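Local coordinates for CooJ (PDB 6HK5), which binds nickel as a dimeric metallochaperone and probably helps supply the metal to carbon monoxide dehydrogenase, at the interface of chains A and B. Numbering follows the deposited sequence. Chains: chain A/B, CooJ.

The interface of chains A and B. Residues chain A 5, 9, 68; chain B 36-39, 43.
With CG of A:Arg9 anti to its own carbonyl carbon (chi1 -60°) and the chain stretched out from CG to NE, the guanidinium is carried across the dimer interface to the backbone of B:Leu37; on the other side, CG of B:Leu43 lies anti to the backbone N (chi1 180°), which, with chi2 at 59°, brings its CD2 methyl over one face of that same guanidinium. CooJ is a dimer, and in this N-terminal part of the protein each chain is a helical hairpin, the two packing as a four-helix bundle. The patch lies at one end of the bundle, where the start of helix 5-35 of chain A meets the turn between the two helices of chain B.

A:Arg9 grips the carbonyl O of B:Leu37 side-on with two nitrogens. NE of A:Arg9 donates to O of B:Leu37 at 2.7 Å, in the carbonyl plane. NH2 of A:Arg9 reaches the same O of B:Leu37 at 2.8 Å, tilted from that plane. The oxygen sits almost in the guanidinium plane, so the pair of bonds should restrain rotation of the flat group. NH2 makes at most a weak hydrogen bond to the next carbonyl, O of B:Ala38, as the turn leaves the 3-10 segment 35-37.

Carbon contacts flank this polar grip. CD2 of B:Leu43 rests toward the rim of the guanidinium face, 3.8 Å from CZ of A:Arg9. Lower on the arginine chain, CG of A:Arg9 packs against CD2 of B:Leu37 at 3.7 Å, the same residue thus offering a methyl to the aliphatic stem and a carbonyl to the charged end. A:Pro5, in the first turn of its helix, lays its ring against the turn, with CG tightly packed at 3.4 Å from CB of B:Ala38. At the end of the truncated chain, CD2 of A:Leu68 makes a looser 4.1 Å contact with CD2 of B:Leu43. The interface is two-fold symmetric, so the arginine contacts recur with the chains exchanged.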
loop_
_atom_site.group_PDB
_atom_site.type_symbol
_atom_site.label_atom_id
_atom_site.label_comp_id
_atom_site.label_asym_id
_atom_site.label_seq_id
_atom_site.Cartn_x
_atom_site.Cartn_y
_atom_site.Cartn_z
ATOM N N PRO A 5 0.554 -20.491 11.644
ATOM C CA PRO A 5 0.921 -20.379 10.224
ATOM C C PRO A 5 -0.255 -20.517 9.273
ATOM O O PRO A 5 -0.258 -19.860 8.225
ATOM C CB PRO A 5 1.942 -21.511 10.046
ATOM C CG PRO A 5 2.581 -21.608 11.386
ATOM C CD PRO A 5 1.478 -21.370 12.380
ATOM N N ARG A 9 -0.712 -17.605 6.380
ATOM C CA ARG A 9 -0.637 -17.815 4.937
ATOM C C ARG A 9 -1.962 -17.496 4.259
ATOM O O ARG A 9 -1.980 -17.015 3.122
ATOM C CB ARG A 9 -0.203 -19.247 4.634
ATOM C CG ARG A 9 1.147 -19.586 5.205
ATOM C CD ARG A 9 1.414 -21.068 5.150
ATOM N NE ARG A 9 2.770 -21.342 5.603
ATOM C CZ ARG A 9 3.658 -22.067 4.934
ATOM N NH1 ARG A 9 3.329 -22.632 3.775
ATOM N NH2 ARG A 9 4.874 -22.239 5.438
ATOM N N LEU A 68 1.778 -21.109 -0.942
ATOM C CA LEU A 68 1.098 -21.001 0.339
ATOM C C LEU A 68 0.060 -22.112 0.453
ATOM O O LEU A 68 -0.335 -22.708 -0.552
ATOM C CB LEU A 68 0.431 -19.633 0.488
ATOM C CG LEU A 68 1.315 -18.391 0.394
ATOM C CD1 LEU A 68 0.456 -17.143 0.277
ATOM C CD2 LEU A 68 2.241 -18.286 1.598
ATOM N N ALA B 36 5.002 -15.071 10.685
ATOM C CA ALA B 36 3.862 -15.933 10.969
ATOM C C ALA B 36 3.616 -16.988 9.874
ATOM O O ALA B 36 2.644 -17.746 9.951
ATOM C CB ALA B 36 2.610 -15.077 11.176
ATOM N N LEU B 37 4.463 -17.084 8.853
ATOM C CA LEU B 37 4.262 -18.063 7.796
ATOM C C LEU B 37 4.868 -19.421 8.123
ATOM O O LEU B 37 4.451 -20.416 7.527
ATOM C CB LEU B 37 4.860 -17.550 6.476
ATOM C CG LEU B 37 4.308 -16.220 5.938
ATOM C CD1 LEU B 37 5.006 -15.856 4.650
ATOM C CD2 LEU B 37 2.803 -16.301 5.729
ATOM N N ALA B 38 5.834 -19.474 9.049
ATOM C CA ALA B 38 6.611 -20.687 9.354
ATOM C C ALA B 38 7.138 -21.353 8.079
ATOM O O ALA B 38 6.940 -22.549 7.835
ATOM C CB ALA B 38 5.796 -21.671 10.194
ATOM N N GLU B 39 7.838 -20.555 7.270
ATOM C CA GLU B 39 8.304 -21.007 5.963
ATOM C C GLU B 39 9.359 -22.104 6.090
ATOM O O GLU B 39 10.193 -22.094 6.998
ATOM C CB GLU B 39 8.879 -19.815 5.180
ATOM C CG GLU B 39 10.259 -19.344 5.683
ATOM C CD GLU B 39 10.634 -17.926 5.251
ATOM O OE1 GLU B 39 9.818 -16.996 5.441
ATOM O OE2 GLU B 39 11.765 -17.732 4.761
ATOM N N LEU B 43 9.587 -22.205 0.409
ATOM C CA LEU B 43 8.816 -20.973 0.441
ATOM C C LEU B 43 9.729 -19.776 0.666
ATOM O O LEU B 43 9.548 -18.719 0.041
ATOM C CB LEU B 43 7.735 -21.062 1.519
ATOM C CG LEU B 43 6.881 -19.804 1.622
ATOM C CD1 LEU B 43 6.187 -19.542 0.287
ATOM C CD2 LEU B 43 5.868 -19.964 2.713
#